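Local structure of putative uncharacterized protein (Coprinopsis cinerea, 3W9A) at residues A[30-35]-A[41-46]; A[161-164]-A[169-172]; A[100-103]-A[107-110]; A[135-140]-A[155-160]. The protein is a fungal glycoside hydrolase of family 131 whose beta-jelly-roll catalytic domain probably hydrolyses beta-glucans. All coordinates share one frame; numbering follows the deposited sequence.

Contact 1 of 4, residues A[30-35]-A[41-46]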
loop_
_atom_site.group_PDB
_atom_site.type_symbol
_atom_site.label_atom_id
_atom_site.label_comp_id
_atom_site.label_asym_id
_atom_site.label_seq_id
_atom_site.Cartn_x
_atom_site.Cartn_y
_atom_site.Cartn_z
ATOM N N TYR A 30 12.434 -4.682 -1.085
ATOM C CA TYR A 30 11.228 -5.289 -0.506
ATOM C C TYR A 30 11.497 -6.656 0.108
ATOM O O TYR A 30 12.089 -7.522 -0.536
ATOM C CB TYR A 30 10.178 -5.480 -1.592
ATOM C CG TYR A 30 9.455 -4.233 -2.024
ATOM C CD1 TYR A 30 8.403 -3.721 -1.268
ATOM C CD2 TYR A 30 9.772 -3.591 -3.210
ATOM C CE1 TYR A 30 7.706 -2.585 -1.682
ATOM C CE2 TYR A 30 9.072 -2.460 -3.623
ATOM C CZ TYR A 30 8.039 -1.975 -2.854
ATOM O OH TYR A 30 7.338 -0.863 -3.239
ATOM N N GLN A 31 11.017 -6.846 1.335
ATOM C CA GLN A 31 11.036 -8.151 1.995
ATOM C C GLN A 31 9.808 -8.927 1.543
ATOM O O GLN A 31 8.708 -8.390 1.487
ATOM C CB GLN A 31 11.008 -8.017 3.489
ATOM C CG GLN A 31 12.017 -7.047 4.054
ATOM C CD GLN A 31 12.045 -7.038 5.559
ATOM O OE1 GLN A 31 11.037 -7.258 6.224
ATOM N NE2 GLN A 31 13.196 -6.740 6.103
ATOM N N TRP A 32 10.005 -10.197 1.236
ATOM C CA TRP A 32 8.924 -10.987 0.675
ATOM C C TRP A 32 8.908 -12.322 1.430
ATOM O O TRP A 32 9.688 -13.233 1.130
ATOM C CB TRP A 32 9.157 -11.152 -0.809
ATOM C CG TRP A 32 8.218 -12.072 -1.543
ATOM C CD1 TRP A 32 8.560 -13.026 -2.438
ATOM C CD2 TRP A 32 6.797 -12.109 -1.430
ATOM N NE1 TRP A 32 7.441 -13.662 -2.904
ATOM C CE2 TRP A 32 6.340 -13.105 -2.306
ATOM C CE3 TRP A 32 5.858 -11.361 -0.697
ATOM C CZ2 TRP A 32 4.993 -13.404 -2.457
ATOM C CZ3 TRP A 32 4.501 -11.650 -0.865
ATOM C CH2 TRP A 32 4.084 -12.653 -1.734
ATOM N N TYR A 33 8.085 -12.363 2.471
ATOM C CA TYR A 33 7.901 -13.571 3.300
ATOM C C TYR A 33 6.462 -13.766 3.798
ATOM O O TYR A 33 6.121 -14.858 4.193
ATOM C CB TYR A 33 8.865 -13.584 4.492
ATOM C CG TYR A 33 8.649 -12.478 5.502
ATOM C CD1 TYR A 33 7.872 -12.678 6.632
ATOM C CD2 TYR A 33 9.219 -11.228 5.315
ATOM C CE1 TYR A 33 7.672 -11.656 7.561
ATOM C CE2 TYR A 33 9.029 -10.204 6.234
ATOM C CZ TYR A 33 8.251 -10.411 7.351
ATOM O OH TYR A 33 8.072 -9.370 8.252
ATOM N N ILE A 34 5.639 -12.707 3.822
ATOM C CA ILE A 34 4.257 -12.827 4.258
ATOM C C ILE A 34 3.443 -13.292 3.043
ATOM O O ILE A 34 2.905 -12.494 2.300
ATOM C CB ILE A 34 3.716 -11.495 4.849
ATOM C CG1 ILE A 34 4.558 -11.060 6.050
ATOM C CG2 ILE A 34 2.275 -11.638 5.310
ATOM C CD1 ILE A 34 4.161 -9.719 6.647
ATOM N N LYS A 35 3.383 -14.600 2.839
ATOM C CA LYS A 35 2.799 -15.155 1.638
ATOM C C LYS A 35 2.384 -16.600 1.839
ATOM O O LYS A 35 2.812 -17.242 2.806
ATOM C CB LYS A 35 3.848 -15.134 0.539
ATOM C CG LYS A 35 5.041 -16.010 0.849
ATOM C CD LYS A 35 6.238 -15.680 -0.012
ATOM C CE LYS A 35 7.368 -16.668 0.228
ATOM N NZ LYS A 35 8.658 -16.157 -0.315
ATOM N N SER A 41 4.395 -15.938 -8.475
ATOM C CA SER A 41 3.503 -15.491 -9.550
ATOM C C SER A 41 1.991 -15.736 -9.297
ATOM O O SER A 41 1.174 -15.195 -10.015
ATOM C CB SER A 41 3.889 -16.145 -10.867
ATOM O OG SER A 41 3.521 -17.505 -10.830
ATOM N N ARG A 42 1.631 -16.552 -8.308
ATOM C CA ARG A 42 0.233 -16.656 -7.867
ATOM C C ARG A 42 -0.217 -15.392 -7.087
ATOM O O ARG A 42 -1.413 -15.074 -7.040
ATOM C CB ARG A 42 0.052 -17.891 -6.993
ATOM C CG ARG A 42 -1.394 -18.237 -6.688
ATOM C CD ARG A 42 -1.495 -19.442 -5.773
ATOM N NE ARG A 42 -0.894 -20.625 -6.373
ATOM C CZ ARG A 42 -0.731 -21.783 -5.741
ATOM N NH1 ARG A 42 -1.108 -21.920 -4.480
ATOM N NH2 ARG A 42 -0.178 -22.810 -6.376
ATOM N N TYR A 43 0.742 -14.669 -6.502
ATOM C CA TYR A 43 0.439 -13.563 -5.582
ATOM C C TYR A 43 0.918 -12.179 -6.028
ATOM O O TYR A 43 0.299 -11.164 -5.695
ATOM C CB TYR A 43 1.049 -13.870 -4.220
ATOM C CG TYR A 43 0.774 -15.267 -3.721
ATOM C CD1 TYR A 43 -0.542 -15.711 -3.499
ATOM C CD2 TYR A 43 1.810 -16.138 -3.475
ATOM C CE1 TYR A 43 -0.794 -16.989 -3.041
ATOM C CE2 TYR A 43 1.571 -17.418 -3.033
ATOM C CZ TYR A 43 0.274 -17.844 -2.829
ATOM O OH TYR A 43 0.072 -19.117 -2.369
ATOM N N LEU A 44 2.023 -12.141 -6.758
ATOM C CA LEU A 44 2.621 -10.880 -7.188
ATOM C C LEU A 44 2.906 -10.892 -8.675
ATOM O O LEU A 44 3.605 -11.767 -9.171
ATOM C CB LEU A 44 3.911 -10.600 -6.402
ATOM C CG LEU A 44 3.755 -10.418 -4.889
ATOM C CD1 LEU A 44 5.119 -10.340 -4.226
ATOM C CD2 LEU A 44 2.898 -9.193 -4.515
ATOM N N ASN A 45 2.343 -9.922 -9.388
ATOM C CA ASN A 45 2.589 -9.775 -10.809
ATOM C C ASN A 45 2.815 -8.323 -11.184
ATOM O O ASN A 45 2.283 -7.410 -10.552
ATOM C CB ASN A 45 1.438 -10.368 -11.623
ATOM C CG ASN A 45 1.331 -11.854 -11.448
ATOM O OD1 ASN A 45 0.551 -12.345 -10.615
ATOM N ND2 ASN A 45 2.177 -12.589 -12.160
ATOM N N LEU A 46 3.596 -8.129 -12.240
ATOM C CA LEU A 46 4.082 -6.826 -12.658
ATOM C C LEU A 46 3.749 -6.581 -14.125
ATOM O O LEU A 46 3.864 -7.495 -14.944
ATOM C CB LEU A 46 5.592 -6.784 -12.456
ATOM C CG LEU A 46 6.080 -7.027 -11.018
ATOM C CD1 LEU A 46 7.311 -7.930 -10.975
ATOM C CD2 LEU A 46 6.341 -5.707 -10.318
#

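Contact 2 of 4, residues A[161-164]-A[169-172]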
loop_
_atom_site.group_PDB
_atom_site.type_symbol
_atom_site.label_atom_id
_atom_site.label_comp_id
_atom_site.label_asym_id
_atom_site.label_seq_id
_atom_site.Cartn_x
_atom_site.Cartn_y
_atom_site.Cartn_z
ATOM N N TYR A 161 0.407 9.047 3.689
ATOM C CA TYR A 161 0.314 9.157 5.124
ATOM C C TYR A 161 1.358 10.188 5.578
ATOM O O TYR A 161 2.548 10.033 5.356
ATOM C CB TYR A 161 0.581 7.815 5.811
ATOM C CG TYR A 161 -0.293 6.637 5.418
ATOM C CD1 TYR A 161 -1.565 6.807 4.856
ATOM C CD2 TYR A 161 0.143 5.341 5.648
ATOM C CE1 TYR A 161 -2.362 5.719 4.525
ATOM C CE2 TYR A 161 -0.646 4.250 5.342
ATOM C CZ TYR A 161 -1.898 4.433 4.774
ATOM O OH TYR A 161 -2.666 3.324 4.460
ATOM N N ASP A 162 0.883 11.254 6.199
ATOM C CA ASP A 162 1.711 12.339 6.705
ATOM C C ASP A 162 1.930 12.004 8.161
ATOM O O ASP A 162 1.061 12.286 8.990
ATOM C CB ASP A 162 0.901 13.636 6.549
ATOM C CG ASP A 162 1.605 14.867 7.086
ATOM O OD1 ASP A 162 2.448 14.762 8.000
ATOM O OD2 ASP A 162 1.287 15.962 6.560
ATOM N N ILE A 163 3.057 11.356 8.465
ATOM C CA ILE A 163 3.293 10.815 9.799
ATOM C C ILE A 163 4.324 11.682 10.521
ATOM O O ILE A 163 5.436 11.894 10.021
ATOM C CB ILE A 163 3.763 9.339 9.764
ATOM C CG1 ILE A 163 2.753 8.479 8.981
ATOM C CG2 ILE A 163 3.907 8.796 11.172
ATOM C CD1 ILE A 163 3.210 7.061 8.701
ATOM N N ASP A 164 3.914 12.227 11.664
ATOM C CA ASP A 164 4.816 12.958 12.559
ATOM C C ASP A 164 5.172 11.994 13.675
ATOM O O ASP A 164 4.371 11.758 14.584
ATOM C CB ASP A 164 4.120 14.199 13.111
ATOM C CG ASP A 164 5.048 15.092 13.926
ATOM O OD1 ASP A 164 4.751 16.296 14.015
ATOM O OD2 ASP A 164 6.050 14.607 14.485
ATOM N N THR A 169 1.525 11.775 15.669
ATOM C CA THR A 169 0.298 12.020 14.920
ATOM C C THR A 169 0.436 11.613 13.450
ATOM O O THR A 169 1.540 11.562 12.895
ATOM C CB THR A 169 -0.120 13.500 14.952
ATOM O OG1 THR A 169 0.839 14.302 14.237
ATOM C CG2 THR A 169 -0.281 13.999 16.390
ATOM N N VAL A 170 -0.716 11.376 12.832
ATOM C CA VAL A 170 -0.809 11.045 11.414
ATOM C C VAL A 170 -1.996 11.763 10.724
ATOM O O VAL A 170 -3.122 11.784 11.229
ATOM C CB VAL A 170 -0.900 9.521 11.205
ATOM C CG1 VAL A 170 -2.119 8.937 11.898
ATOM C CG2 VAL A 170 -0.916 9.186 9.729
ATOM N N GLY A 171 -1.710 12.379 9.587
ATOM C CA GLY A 171 -2.727 12.942 8.710
ATOM C C GLY A 171 -2.742 12.209 7.390
ATOM O O GLY A 171 -1.979 11.242 7.187
ATOM N N LEU A 172 -3.603 12.659 6.480
ATOM C CA LEU A 172 -3.769 11.997 5.195
ATOM C C LEU A 172 -3.793 12.998 4.033
ATOM O O LEU A 172 -4.532 14.007 4.073
ATOM C CB LEU A 172 -5.059 11.186 5.196
ATOM C CG LEU A 172 -5.333 10.397 3.920
ATOM C CD1 LEU A 172 -4.349 9.231 3.820
ATOM C CD2 LEU A 172 -6.787 9.925 3.867
HETATM O O HOH W 1 1.651 16.732 14.364
#

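Contact 3 of 4, residues A[100-103]-A[107-110]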
loop_
_atom_site.group_PDB
_atom_site.type_symbol
_atom_site.label_atom_id
_atom_site.label_comp_id
_atom_site.label_asym_id
_atom_site.label_seq_id
_atom_site.Cartn_x
_atom_site.Cartn_y
_atom_site.Cartn_z
ATOM N N ILE A 100 -3.324 3.191 -5.253
ATOM C CA ILE A 100 -4.007 1.931 -5.256
ATOM C C ILE A 100 -5.279 1.981 -6.126
ATOM O O ILE A 100 -5.918 3.034 -6.295
ATOM C CB ILE A 100 -4.280 1.516 -3.792
ATOM C CG1 ILE A 100 -4.787 0.082 -3.696
ATOM C CG2 ILE A 100 -5.265 2.446 -3.114
ATOM C CD1 ILE A 100 -4.563 -0.537 -2.331
ATOM N N LYS A 101 -5.613 0.846 -6.725
ATOM C CA LYS A 101 -6.895 0.707 -7.409
ATOM C C LYS A 101 -7.351 -0.727 -7.469
ATOM O O LYS A 101 -6.585 -1.667 -7.188
ATOM C CB LYS A 101 -6.829 1.239 -8.837
ATOM C CG LYS A 101 -6.120 0.314 -9.819
ATOM C CD LYS A 101 -6.668 0.457 -11.228
ATOM C CE LYS A 101 -6.038 -0.561 -12.152
ATOM N NZ LYS A 101 -6.446 -0.318 -13.560
ATOM N N ARG A 102 -8.611 -0.873 -7.873
ATOM C CA ARG A 102 -9.185 -2.167 -8.220
ATOM C C ARG A 102 -9.742 -2.092 -9.629
ATOM O O ARG A 102 -9.860 -1.002 -10.191
ATOM C CB ARG A 102 -10.292 -2.545 -7.236
ATOM C CG ARG A 102 -11.507 -1.628 -7.238
ATOM C CD ARG A 102 -12.677 -2.367 -6.620
ATOM N NE ARG A 102 -13.954 -1.736 -6.881
ATOM C CZ ARG A 102 -14.842 -2.147 -7.788
ATOM N NH1 ARG A 102 -14.595 -3.181 -8.587
ATOM N NH2 ARG A 102 -15.998 -1.501 -7.902
ATOM N N THR A 103 -10.069 -3.245 -10.202
ATOM C CA THR A 103 -10.828 -3.295 -11.458
ATOM C C THR A 103 -12.125 -4.036 -11.197
ATOM O O THR A 103 -12.487 -4.301 -10.045
ATOM C CB THR A 103 -10.031 -3.980 -12.593
ATOM O OG1 THR A 103 -9.848 -5.381 -12.317
ATOM C CG2 THR A 103 -8.673 -3.313 -12.787
ATOM N N ALA A 107 -12.632 -8.512 -8.310
ATOM C CA ALA A 107 -12.908 -7.320 -7.530
ATOM C C ALA A 107 -12.934 -7.695 -6.064
ATOM O O ALA A 107 -13.520 -8.699 -5.710
ATOM C CB ALA A 107 -14.251 -6.733 -7.943
ATOM N N PRO A 108 -12.272 -6.918 -5.203
ATOM C CA PRO A 108 -12.397 -7.213 -3.785
ATOM C C PRO A 108 -13.865 -7.315 -3.326
ATOM O O PRO A 108 -14.714 -6.579 -3.820
ATOM C CB PRO A 108 -11.687 -6.030 -3.134
ATOM C CG PRO A 108 -10.641 -5.652 -4.125
ATOM C CD PRO A 108 -11.255 -5.886 -5.466
ATOM N N ASP A 109 -14.128 -8.223 -2.387
ATOM C CA ASP A 109 -15.465 -8.496 -1.857
ATOM C C ASP A 109 -15.880 -7.460 -0.811
ATOM O O ASP A 109 -15.375 -7.486 0.313
ATOM C CB ASP A 109 -15.461 -9.885 -1.231
ATOM C CG ASP A 109 -16.830 -10.356 -0.803
ATOM O OD1 ASP A 109 -17.751 -9.548 -0.626
ATOM O OD2 ASP A 109 -16.965 -11.567 -0.619
ATOM N N PRO A 110 -16.832 -6.571 -1.159
ATOM C CA PRO A 110 -17.254 -5.528 -0.211
ATOM C C PRO A 110 -18.037 -6.013 1.019
ATOM O O PRO A 110 -18.354 -5.209 1.901
ATOM C CB PRO A 110 -18.121 -4.606 -1.073
ATOM C CG PRO A 110 -18.638 -5.474 -2.169
ATOM C CD PRO A 110 -17.585 -6.506 -2.426
#

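Contact 4 of 4, residues A[135-140]-A[155-160]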
loop_
_atom_site.group_PDB
_atom_site.type_symbol
_atom_site.label_atom_id
_atom_site.label_comp_id
_atom_site.label_asym_id
_atom_site.label_seq_id
_atom_site.Cartn_x
_atom_site.Cartn_y
_atom_site.Cartn_z
ATOM N N SER A 135 -18.671 -0.534 0.749
ATOM C CA SER A 135 -18.106 -0.359 -0.599
ATOM C C SER A 135 -17.200 0.861 -0.713
ATOM O O SER A 135 -16.727 1.185 -1.804
ATOM C CB SER A 135 -19.214 -0.261 -1.652
ATOM O OG SER A 135 -19.925 -1.475 -1.692
ATOM N N ASN A 136 -16.978 1.550 0.401
ATOM C CA ASN A 136 -15.992 2.611 0.443
ATOM C C ASN A 136 -14.631 2.105 0.868
ATOM O O ASN A 136 -14.496 1.193 1.682
ATOM C CB ASN A 136 -16.409 3.729 1.395
ATOM C CG ASN A 136 -17.507 4.610 0.825
ATOM O OD1 ASN A 136 -18.195 4.239 -0.112
ATOM N ND2 ASN A 136 -17.662 5.791 1.396
ATOM N N LEU A 137 -13.618 2.738 0.309
ATOM C CA LEU A 137 -12.262 2.612 0.778
ATOM C C LEU A 137 -12.103 3.641 1.904
ATOM O O LEU A 137 -12.118 4.834 1.645
ATOM C CB LEU A 137 -11.319 2.909 -0.389
ATOM C CG LEU A 137 -9.817 2.697 -0.233
ATOM C CD1 LEU A 137 -9.493 1.224 0.048
ATOM C CD2 LEU A 137 -9.083 3.187 -1.474
ATOM N N GLY A 138 -11.976 3.177 3.145
ATOM C CA GLY A 138 -11.765 4.062 4.283
ATOM C C GLY A 138 -10.335 4.100 4.778
ATOM O O GLY A 138 -9.654 3.076 4.798
ATOM N N TRP A 139 -9.893 5.287 5.188
ATOM C CA TRP A 139 -8.616 5.481 5.881
ATOM C C TRP A 139 -8.861 5.627 7.352
ATOM O O TRP A 139 -9.780 6.352 7.775
ATOM C CB TRP A 139 -7.890 6.728 5.398
ATOM C CG TRP A 139 -6.592 6.969 6.080
ATOM C CD1 TRP A 139 -5.439 6.238 5.942
ATOM C CD2 TRP A 139 -6.294 8.010 7.012
ATOM N NE1 TRP A 139 -4.449 6.771 6.736
ATOM C CE2 TRP A 139 -4.947 7.865 7.391
ATOM C CE3 TRP A 139 -7.037 9.057 7.562
ATOM C CZ2 TRP A 139 -4.332 8.719 8.305
ATOM C CZ3 TRP A 139 -6.418 9.912 8.457
ATOM C CH2 TRP A 139 -5.083 9.739 8.821
ATOM N N TYR A 140 -8.024 4.949 8.129
ATOM C CA TYR A 140 -8.118 4.946 9.569
ATOM C C TYR A 140 -6.853 5.505 10.207
ATOM O O TYR A 140 -5.742 5.366 9.671
ATOM C CB TYR A 140 -8.329 3.526 10.050
ATOM C CG TYR A 140 -9.661 2.955 9.662
ATOM C CD1 TYR A 140 -10.653 2.752 10.616
ATOM C CD2 TYR A 140 -9.945 2.653 8.342
ATOM C CE1 TYR A 140 -11.885 2.224 10.267
ATOM C CE2 TYR A 140 -11.182 2.145 7.975
ATOM C CZ TYR A 140 -12.144 1.926 8.937
ATOM O OH TYR A 140 -13.365 1.400 8.570
ATOM N N THR A 155 -10.450 3.671 -10.985
ATOM C CA THR A 155 -9.967 4.948 -10.508
ATOM C C THR A 155 -8.691 4.743 -9.686
ATOM O O THR A 155 -8.618 3.834 -8.864
ATOM C CB THR A 155 -11.062 5.636 -9.692
ATOM O OG1 THR A 155 -12.212 5.815 -10.536
ATOM C CG2 THR A 155 -10.590 6.961 -9.181
ATOM N N TRP A 156 -7.669 5.557 -9.932
ATOM C CA TRP A 156 -6.409 5.403 -9.205
ATOM C C TRP A 156 -6.474 6.331 -8.023
ATOM O O TRP A 156 -6.625 7.523 -8.189
ATOM C CB TRP A 156 -5.185 5.692 -10.081
ATOM C CG TRP A 156 -4.672 4.491 -10.792
ATOM C CD1 TRP A 156 -4.883 4.136 -12.115
ATOM C CD2 TRP A 156 -3.863 3.446 -10.226
ATOM N NE1 TRP A 156 -4.243 2.952 -12.384
ATOM C CE2 TRP A 156 -3.619 2.503 -11.248
ATOM C CE3 TRP A 156 -3.331 3.211 -8.945
ATOM C CZ2 TRP A 156 -2.856 1.343 -11.033
ATOM C CZ3 TRP A 156 -2.559 2.060 -8.737
ATOM C CH2 TRP A 156 -2.331 1.145 -9.773
ATOM N N PHE A 157 -6.407 5.758 -6.828
ATOM C CA PHE A 157 -6.466 6.506 -5.593
ATOM C C PHE A 157 -5.070 6.701 -5.050
ATOM O O PHE A 157 -4.362 5.730 -4.716
ATOM C CB PHE A 157 -7.373 5.791 -4.603
ATOM C CG PHE A 157 -8.812 5.781 -5.029
ATOM C CD1 PHE A 157 -9.637 6.884 -4.768
ATOM C CD2 PHE A 157 -9.341 4.696 -5.726
ATOM C CE1 PHE A 157 -10.961 6.887 -5.176
ATOM C CE2 PHE A 157 -10.669 4.691 -6.130
ATOM C CZ PHE A 157 -11.482 5.784 -5.854
ATOM N N ASN A 158 -4.673 7.965 -5.012
ATOM C CA ASN A 158 -3.352 8.371 -4.559
ATOM C C ASN A 158 -3.449 8.715 -3.113
ATOM O O ASN A 158 -4.393 9.391 -2.704
ATOM C CB ASN A 158 -2.851 9.608 -5.306
ATOM C CG ASN A 158 -2.968 9.474 -6.803
ATOM O OD1 ASN A 158 -3.559 10.342 -7.488
ATOM N ND2 ASN A 158 -2.396 8.405 -7.337
ATOM N N PHE A 159 -2.472 8.274 -2.335
ATOM C CA PHE A 159 -2.400 8.620 -0.926
ATOM C C PHE A 159 -0.999 8.949 -0.492
ATOM O O PHE A 159 -0.004 8.447 -1.058
ATOM C CB PHE A 159 -2.870 7.474 -0.052
ATOM C CG PHE A 159 -4.310 7.085 -0.260
ATOM C CD1 PHE A 159 -5.331 7.811 0.339
ATOM C CD2 PHE A 159 -4.641 5.990 -1.028
ATOM C CE1 PHE A 159 -6.663 7.446 0.181
ATOM C CE2 PHE A 159 -5.962 5.614 -1.203
ATOM C CZ PHE A 159 -6.978 6.338 -0.585
ATOM N N ALA A 160 -0.930 9.780 0.537
ATOM C CA ALA A 160 0.230 9.808 1.400
ATOM C C ALA A 160 -0.188 9.917 2.867
ATOM O O ALA A 160 -1.050 10.737 3.250
ATOM C CB ALA A 160 1.191 10.915 0.996
#

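Contact 1 of 4, residues A[30-35]-A[41-46]
Leu44 CD1 sits over one face of the Trp32 indole, 3.4 Å from the centroid of the six-membered ring and 5° off its normal, a CH-pi contact. That methyl, approaching from the opposite direction, is 3.5 Å from Trp32 CZ2 and little more from the other carbons of the benzo ring. Tyr43 meets the same ring at its rim, CB standing 4.1 Å from Trp32 CH2 near the indole plane. On the opposite face lies the aliphatic chain of Lys35, whose CD is 3.4 Å above the plane, while NZ turns back to a weak hydrogen bond with Trp32 O. With CG anti to the backbone nitrogen (chi1 174°), the indole is carried away from strand 30-34 toward Leu44. Its NE1 is hydrogen-bonded to Thr40 OG1 in the connecting loop, which, with the packing on both faces, limits rotation of the ring. An alanine at Trp32 would leave Leu44 CD1 and the Lys35 chain without the surface between them, and is likely to open a gap between the two strands. Strands 30-34 and 44-47 belong to different sheets, so dispersion and CH-pi attraction join the layers of the jelly roll, with the indole N-H satisfied.

Contact 2 of 4, residues A[161-164]-A[169-172]
The Tyr161 ring meets Leu172 at its edge: CD1 of the leucine lies in the ring plane, 3.8 Å from Tyr161 CD1. Phe98 meets the tyrosine edge-to-face, the Trp139 ring also packs against it, and Tyr161 OH is hydrogen-bonded to Met117 O. Next to this pair on the same side of the sheet, Ile163 and Val170 point the same way, with Ile163 CG1 3.8 Å from Val170 CG2. The latter methyl lies opposite its own backbone nitrogen, which lays it alongside the isoleucine.

The backbones run antiparallel at 161°. Asp162 with Gly171 and Asp164 with Thr169 are the hydrogen-bonded pairs, each closed by two N-H...O bonds; the straightest, Gly171 N to Asp162 O, is 2.8 Å at 168°. Val170 CA adds a C-H...O contact to Asp162 O. On the other side of the sheet the chemistry is polar: a water donates to Asp164 OD1 and lies 2.6 Å from Thr169 OG1, which also binds Asn187. Asp164 OD2 accepts a hydrogen bond from Ala167 N in the turn. Asp162 OD2 forms a salt bridge with Lys183 and accepts a hydrogen bond from Trp173 NE1.

The segments form the turn-proximal end of hairpin 157-164/169-176, flanked by strand 93-101 on one side and strand 182-189 on the other, while strands 124-128 and 136-141 of the second sheet cover the Tyr161 and Val170 side.

Contact 3 of 4, residues A[100-103]-A[107-110]
No backbone hydrogen bond joins 100-103 to 107-110; the chain leaves strand 93-101 and folds back irregularly, with Thr103 and Ala107 the closest alpha carbons, 6.0 Å apart. Arg102 carries the contact. Its CB and CD both rest against Pro108 CD, at 3.9 Å and 4.0 Å, so the aliphatic part of the arginine passes obliquely over that atom. Farther along, NH1 stands 3.6 Å from the methyl of Ala107, which is also 3.7 Å from Thr103 O. CG lies between the backbone nitrogen and carbonyl carbon (chi1 64°), the chain runs extended to NE, and the turn about the CD-NE bond (chi4 102°) sets NH1 beside Thr103 O: a weak, bent hydrogen bond, 2.8 Å long with 128° at the hydrogen. The main polar partner lies outside this turn, NE being bound to Phe151 O. Residues 107-110 belong to the connection from strand 93-101 to strand 114-119 of the other sheet, and Pro108 is buried against Glu213 and Trp215 of strand 213-224. The arginine's methylenes supply nonpolar surface to the proline and its N-H groups reach carbonyl oxygens, so the two segments meet by van der Waals packing and no ion pair crosses between them.

Contact 4 of 4, residues A[135-140]-A[155-160]
Leu137 CD2 makes the close part of this contact, reaching the rim of the Phe159 ring near its plane, 3.9 Å from CZ and 4.0 Å from CE2. The two side chains come from opposite directions, one from each strand, and meet methyl against ring edge. A chi1 of -173° sets the leucine CG opposite its backbone nitrogen and sends the branch toward the facing strand. The same phenylalanine also packs against other rings: Phe98 meets it at about 35° between planes and Trp147 nearly at right angles, and Ile100 touches it as well.

The remainder is looser. The same methyl is 4.4 Å from Phe157 CG, approaching that ring obliquely, and the backbones stay well apart, with the alpha carbons of Leu137 and Phe157 9.5 Å from each other. Thr155 CG2 covers one face of the Phe157 ring, 3.6 Å above the plane and off toward its rim. At the start of 135-140, Ser135 is exposed and Asn136 partly so, its ND2 hydrogen-bonded to Ser148 OG.

Strands 136-141 and 157-164 lie in different sheets, so the leucine and the two phenylalanines form part of the interior between the layers of the jelly roll. With no hydrogen bond or charge between the segments, the attraction here is purely apolar, a matter of fit between one methyl of a branched side chain and the rim of Phe159 and, more loosely, the Phe157 ring.

How the contacts relate
Contacts 1, 2 and 4 are buried, whereas contact 3 is partly buried at a loop. Contacts 1 and 4 each bridge the two sheets by side chains alone, on opposite sides of the chain's centre and about 22 Å apart between centres. Contact 2 instead lies within one sheet, and backbone hydrogen bonds dominate it. Contacts 2 and 4 share strand 157-164 and touch where Trp139 packs on Tyr161 and Leu172, so the hairpin and the interlayer core are continuous. Contact 3 joins contact 4 through neighbouring strands, with Ile100 N probably hydrogen-bonded to Phe157 O, 2.8 Å away. Polar side chains matter most in contacts 2 and 3.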